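Local coordinates for protein 4-alpha-glucanotransferase (Streptococcus agalactiae, PDB 6M6T) that is an amylomaltase of the 4-alpha-glucanotransferase family, built on a TIM-barrel fold, at residues V140-F153 / Y177-E189. Sequence-based numbering, arbitrary orientation.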
loop_
_atom_site.group_PDB
_atom_site.type_symbol
_atom_site.label_atom_id
_atom_site.label_comp_id
_atom_site.label_asym_id
_atom_site.label_seq_id
_atom_site.Cartn_x
_atom_site.Cartn_y
_atom_site.Cartn_z
ATOM N N VAL A 140 11.127 -12.097 11.438
ATOM C CA VAL A 140 11.455 -10.789 11.997
ATOM C C VAL A 140 12.959 -10.612 12.110
ATOM O O VAL A 140 13.516 -9.650 11.582
ATOM C CB VAL A 140 10.768 -10.565 13.354
ATOM C CG1 VAL A 140 11.163 -9.214 13.907
ATOM C CG2 VAL A 140 9.277 -10.611 13.209
ATOM N N THR A 141 13.636 -11.568 12.757
ATOM C CA THR A 141 15.024 -11.355 13.174
ATOM C C THR A 141 15.948 -11.091 11.989
ATOM O O THR A 141 16.866 -10.276 12.089
ATOM C CB THR A 141 15.527 -12.548 14.001
ATOM O OG1 THR A 141 15.607 -13.716 13.173
ATOM C CG2 THR A 141 14.584 -12.829 15.157
ATOM N N ASP A 142 15.733 -11.756 10.852
ATOM C CA ASP A 142 16.695 -11.525 9.777
ATOM C C ASP A 142 16.405 -10.232 9.034
ATOM O O ASP A 142 17.336 -9.605 8.506
ATOM C CB ASP A 142 16.779 -12.727 8.830
ATOM C CG ASP A 142 18.109 -13.525 9.016
ATOM O OD1 ASP A 142 19.161 -12.905 9.349
ATOM O OD2 ASP A 142 18.105 -14.771 8.854
ATOM N N PHE A 143 15.155 -9.772 9.052
ATOM C CA PHE A 143 14.899 -8.399 8.636
ATOM C C PHE A 143 15.557 -7.411 9.595
ATOM O O PHE A 143 16.057 -6.359 9.173
ATOM C CB PHE A 143 13.395 -8.131 8.546
ATOM C CG PHE A 143 13.047 -6.683 8.698
ATOM C CD1 PHE A 143 13.122 -5.833 7.607
ATOM C CD2 PHE A 143 12.680 -6.160 9.944
ATOM C CE1 PHE A 143 12.819 -4.488 7.738
ATOM C CE2 PHE A 143 12.394 -4.813 10.090
ATOM C CZ PHE A 143 12.459 -3.974 8.989
ATOM N N ALA A 144 15.554 -7.724 10.893
ATOM C CA ALA A 144 16.140 -6.802 11.863
ATOM C C ALA A 144 17.653 -6.728 11.683
ATOM O O ALA A 144 18.258 -5.652 11.807
ATOM C CB ALA A 144 15.765 -7.225 13.287
ATOM N N GLU A 145 18.272 -7.857 11.344
ATOM C CA GLU A 145 19.692 -7.839 11.030
ATOM C C GLU A 145 19.945 -7.083 9.736
ATOM O O GLU A 145 20.928 -6.350 9.632
ATOM C CB GLU A 145 20.245 -9.263 10.954
ATOM C CG GLU A 145 20.178 -9.993 12.280
ATOM C CD GLU A 145 20.479 -11.476 12.173
ATOM O OE1 GLU A 145 21.105 -11.879 11.166
ATOM O OE2 GLU A 145 20.092 -12.234 13.105
ATOM N N PHE A 146 19.069 -7.233 8.742
ATOM C CA PHE A 146 19.220 -6.444 7.524
ATOM C C PHE A 146 19.237 -4.955 7.840
ATOM O O PHE A 146 20.117 -4.221 7.386
ATOM C CB PHE A 146 18.098 -6.774 6.542
ATOM C CG PHE A 146 18.170 -6.003 5.243
ATOM C CD1 PHE A 146 18.938 -6.472 4.185
ATOM C CD2 PHE A 146 17.450 -4.823 5.074
ATOM C CE1 PHE A 146 18.996 -5.779 2.986
ATOM C CE2 PHE A 146 17.505 -4.122 3.881
ATOM C CZ PHE A 146 18.284 -4.602 2.832
ATOM N N MET A 147 18.273 -4.494 8.633
ATOM C CA MET A 147 18.227 -3.076 8.982
ATOM C C MET A 147 19.439 -2.655 9.802
ATOM O O MET A 147 19.931 -1.531 9.649
ATOM C CB MET A 147 16.941 -2.749 9.743
ATOM C CG MET A 147 15.688 -2.841 8.890
ATOM S SD MET A 147 15.669 -1.765 7.428
ATOM C CE MET A 147 16.434 -0.256 8.072
ATOM N N ALA A 148 19.938 -3.537 10.663
ATOM C CA ALA A 148 21.114 -3.191 11.448
ATOM C C ALA A 148 22.349 -3.056 10.561
ATOM O O ALA A 148 23.098 -2.074 10.651
ATOM C CB ALA A 148 21.332 -4.240 12.536
ATOM N N ILE A 149 22.593 -4.039 9.708
ATOM C CA ILE A 149 23.732 -3.938 8.810
ATOM C C ILE A 149 23.587 -2.709 7.920
ATOM O O ILE A 149 24.564 -1.999 7.650
ATOM C CB ILE A 149 23.888 -5.234 7.994
ATOM C CG1 ILE A 149 24.018 -6.436 8.931
ATOM C CG2 ILE A 149 25.111 -5.162 7.114
ATOM C CD1 ILE A 149 24.062 -7.756 8.218
ATOM N N LYS A 150 22.360 -2.414 7.477
ATOM C CA LYS A 150 22.145 -1.250 6.625
ATOM C C LYS A 150 22.529 0.028 7.351
ATOM O O LYS A 150 23.164 0.923 6.779
ATOM C CB LYS A 150 20.686 -1.202 6.176
ATOM C CG LYS A 150 20.331 -0.011 5.292
ATOM C CD LYS A 150 18.975 -0.206 4.629
ATOM C CE LYS A 150 18.695 0.905 3.627
ATOM N NZ LYS A 150 19.672 0.935 2.509
ATOM N N GLU A 151 22.153 0.122 8.621
ATOM C CA GLU A 151 22.461 1.324 9.373
ATOM C C GLU A 151 23.953 1.426 9.642
ATOM O O GLU A 151 24.505 2.529 9.569
ATOM C CB GLU A 151 21.634 1.360 10.666
ATOM C CG GLU A 151 20.222 1.946 10.442
ATOM C CD GLU A 151 19.192 1.605 11.540
ATOM O OE1 GLU A 151 19.552 0.978 12.566
ATOM O OE2 GLU A 151 18.001 1.977 11.369
ATOM N N HIS A 152 24.629 0.291 9.890
ATOM C CA HIS A 152 26.075 0.330 10.124
ATOM C C HIS A 152 26.792 0.940 8.935
ATOM O O HIS A 152 27.634 1.829 9.096
ATOM C CB HIS A 152 26.639 -1.066 10.422
ATOM C CG HIS A 152 28.142 -1.103 10.537
ATOM N ND1 HIS A 152 28.880 -2.254 10.343
ATOM C CD2 HIS A 152 29.043 -0.131 10.827
ATOM C CE1 HIS A 152 30.163 -1.991 10.508
ATOM N NE2 HIS A 152 30.290 -0.709 10.800
ATOM N N PHE A 153 26.441 0.501 7.731
ATOM C CA PHE A 153 27.064 0.989 6.506
ATOM C C PHE A 153 26.540 2.349 6.092
ATOM O O PHE A 153 26.710 2.739 4.926
ATOM C CB PHE A 153 26.884 -0.028 5.375
ATOM C CG PHE A 153 27.689 -1.268 5.575
ATOM C CD1 PHE A 153 29.042 -1.183 5.884
ATOM C CD2 PHE A 153 27.103 -2.513 5.497
ATOM C CE1 PHE A 153 29.792 -2.316 6.094
ATOM C CE2 PHE A 153 27.855 -3.654 5.702
ATOM C CZ PHE A 153 29.195 -3.555 6.006
ATOM N N TYR A 177 28.566 -10.216 12.540
ATOM C CA TYR A 177 27.714 -9.029 12.530
ATOM C C TYR A 177 26.562 -9.135 13.524
ATOM O O TYR A 177 26.097 -8.109 14.033
ATOM C CB TYR A 177 27.189 -8.792 11.123
ATOM C CG TYR A 177 28.145 -8.009 10.267
ATOM C CD1 TYR A 177 29.273 -8.607 9.720
ATOM C CD2 TYR A 177 27.930 -6.666 10.016
ATOM C CE1 TYR A 177 30.146 -7.885 8.941
ATOM C CE2 TYR A 177 28.793 -5.939 9.236
ATOM C CZ TYR A 177 29.897 -6.546 8.707
ATOM O OH TYR A 177 30.753 -5.799 7.942
ATOM N N ARG A 178 26.089 -10.339 13.773
ATOM C CA ARG A 178 24.947 -10.481 14.689
ATOM C C ARG A 178 25.412 -10.413 16.130
ATOM O O ARG A 178 24.563 -10.413 16.988
ATOM C CB ARG A 178 24.281 -11.835 14.512
ATOM C CG ARG A 178 24.025 -12.193 13.068
ATOM C CD ARG A 178 23.572 -13.617 13.156
ATOM N NE ARG A 178 22.932 -13.911 11.903
ATOM C CZ ARG A 178 22.690 -15.128 11.487
ATOM N NH1 ARG A 178 23.037 -16.147 12.249
ATOM N NH2 ARG A 178 22.095 -15.313 10.326
ATOM N N GLN A 179 26.713 -10.457 16.364
ATOM C CA GLN A 179 27.300 -10.446 17.724
ATOM C C GLN A 179 27.762 -9.025 17.988
ATOM O O GLN A 179 27.641 -8.554 19.104
ATOM C CB GLN A 179 28.545 -11.327 17.671
ATOM C CG GLN A 179 28.919 -12.055 18.954
ATOM C CD GLN A 179 30.340 -12.571 18.899
ATOM O OE1 GLN A 179 30.863 -12.914 17.841
ATOM N NE2 GLN A 179 30.995 -12.597 20.049
ATOM N N LYS A 180 28.329 -8.426 16.952
ATOM C CA LYS A 180 28.849 -7.067 16.954
ATOM C C LYS A 180 27.722 -6.029 16.959
ATOM O O LYS A 180 27.945 -4.893 17.399
ATOM C CB LYS A 180 29.822 -6.932 15.757
ATOM C CG LYS A 180 30.016 -5.552 15.120
ATOM C CD LYS A 180 30.500 -5.674 13.656
ATOM C CE LYS A 180 30.524 -4.317 12.947
ATOM N NZ LYS A 180 31.261 -3.301 13.779
ATOM N N LEU A 181 26.500 -6.412 16.557
ATOM C CA LEU A 181 25.381 -5.479 16.439
ATOM C C LEU A 181 24.117 -5.978 17.136
ATOM O O LEU A 181 23.010 -5.623 16.731
ATOM C CB LEU A 181 25.074 -5.192 14.971
ATOM C CG LEU A 181 26.106 -4.484 14.093
ATOM C CD1 LEU A 181 25.768 -4.718 12.614
ATOM C CD2 LEU A 181 26.183 -2.975 14.407
ATOM N N SER A 182 24.251 -6.812 18.149
ATOM C CA SER A 182 23.038 -7.428 18.732
ATOM C C SER A 182 22.031 -6.453 19.356
ATOM O O SER A 182 20.882 -6.826 19.397
ATOM C CB SER A 182 23.397 -8.551 19.640
ATOM O OG SER A 182 24.025 -8.069 20.798
ATOM N N GLU A 183 22.418 -5.262 19.805
ATOM C CA GLU A 183 21.468 -4.369 20.466
ATOM C C GLU A 183 20.651 -3.555 19.465
ATOM O O GLU A 183 19.442 -3.347 19.657
ATOM C CB GLU A 183 22.223 -3.449 21.428
ATOM C CG GLU A 183 21.349 -2.766 22.472
ATOM C CD GLU A 183 21.670 -1.283 22.624
ATOM O OE1 GLU A 183 22.584 -0.802 21.909
ATOM O OE2 GLU A 183 21.006 -0.606 23.453
ATOM N N VAL A 184 21.277 -3.105 18.375
ATOM C CA VAL A 184 20.508 -2.431 17.341
ATOM C C VAL A 184 19.613 -3.409 16.597
ATOM O O VAL A 184 18.608 -3.002 16.010
ATOM C CB VAL A 184 21.448 -1.684 16.377
ATOM C CG1 VAL A 184 22.417 -2.651 15.732
ATOM C CG2 VAL A 184 20.645 -0.918 15.328
ATOM N N ILE A 185 19.958 -4.696 16.588
ATOM C CA ILE A 185 19.055 -5.684 16.010
ATOM C C ILE A 185 17.827 -5.842 16.893
ATOM O O ILE A 185 16.678 -5.780 16.418
ATOM C CB ILE A 185 19.773 -7.032 15.811
ATOM C CG1 ILE A 185 20.869 -6.942 14.756
ATOM C CG2 ILE A 185 18.780 -8.123 15.393
ATOM C CD1 ILE A 185 21.750 -8.187 14.731
ATOM N N LYS A 186 18.052 -6.065 18.193
ATOM C CA LYS A 186 16.928 -6.176 19.118
ATOM C C LYS A 186 16.024 -4.949 19.041
ATOM O O LYS A 186 14.802 -5.071 19.182
ATOM C CB LYS A 186 17.433 -6.387 20.547
ATOM C CG LYS A 186 16.380 -6.883 21.516
ATOM C CD LYS A 186 16.899 -8.008 22.414
ATOM C CE LYS A 186 16.892 -9.365 21.718
ATOM N NZ LYS A 186 15.571 -9.685 21.115
ATOM N N TYR A 187 16.599 -3.766 18.793
ATOM C CA TYR A 187 15.765 -2.587 18.586
ATOM C C TYR A 187 14.715 -2.834 17.502
ATOM O O TYR A 187 13.521 -2.571 17.703
ATOM C CB TYR A 187 16.628 -1.372 18.231
ATOM C CG TYR A 187 15.804 -0.272 17.626
ATOM C CD1 TYR A 187 15.587 -0.212 16.243
ATOM C CD2 TYR A 187 15.188 0.679 18.434
ATOM C CE1 TYR A 187 14.792 0.768 15.676
ATOM C CE2 TYR A 187 14.384 1.675 17.874
ATOM C CZ TYR A 187 14.193 1.716 16.494
ATOM O OH TYR A 187 13.407 2.695 15.919
ATOM N N HIS A 188 15.149 -3.329 16.336
ATOM C CA HIS A 188 14.248 -3.459 15.191
ATOM C C HIS A 188 13.259 -4.591 15.384
ATOM O O HIS A 188 12.112 -4.499 14.919
ATOM C CB HIS A 188 15.036 -3.690 13.913
ATOM C CG HIS A 188 15.750 -2.474 13.411
ATOM N ND1 HIS A 188 15.104 -1.449 12.751
ATOM C CD2 HIS A 188 17.061 -2.132 13.449
ATOM C CE1 HIS A 188 15.987 -0.525 12.412
ATOM N NE2 HIS A 188 17.181 -0.915 12.822
ATOM N N GLU A 189 13.680 -5.656 16.068
ATOM C CA GLU A 189 12.727 -6.684 16.484
ATOM C C GLU A 189 11.608 -6.080 17.316
ATOM O O GLU A 189 10.419 -6.342 17.080
ATOM C CB GLU A 189 13.426 -7.775 17.289
ATOM C CG GLU A 189 13.705 -9.014 16.478
ATOM C CD GLU A 189 14.985 -9.723 16.884
ATOM O OE1 GLU A 189 15.231 -9.927 18.106
ATOM O OE2 GLU A 189 15.755 -10.046 15.954
HETATM O O HOH W 1 32.663 -0.603 12.543
#
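The imidazole of H188 lies flat between M147 and Y187: M147 CB sits over the centre of one face, a CH-pi contact with CB 3.5 Å from the ring centroid, while Y187 CD1 covers the opposite face. H188 is the knob in a knob-into-hole packing between helices 140-152 and 182-208, set among A144, M147, A148 and E151; the segment axes pass 8.1 Å apart at 125°. At the ring's edge the carboxylate of E151 closes in, and NE2 donates to E151 OE1 at 3.0 Å along a nearly straight bond (168°). The acceptor lies in the ring plane of H188, yet the ring meets OE1 from above the carboxylate plane. The contact is centred about 25 Å from the centre of the chain, and helix 182-208 runs on toward strand 212-217 of the barrel.

The CA atoms of A144 and H188 are 5.1 Å apart, with A144 CB against H188 CB and I185 O. A148 CB rests 3.5 Å from I185 CG1 and also touches V184 CG1, while V184 CG2 reaches E151 OE1.

Toward the end of helix 140-152, the H152 ring turns an edge to Y177 CE2, and F153 CZ meets the same phenol. The hydroxyl of Y177 is hydrogen-bonded to D163. On another flank E145 CG packs against I185 CD1, and the extended R178 chain brings NE within 2.8 Å of E145 OE1, in a salt bridge whose NE-H...OE1 hydrogen bond is bent to 137°.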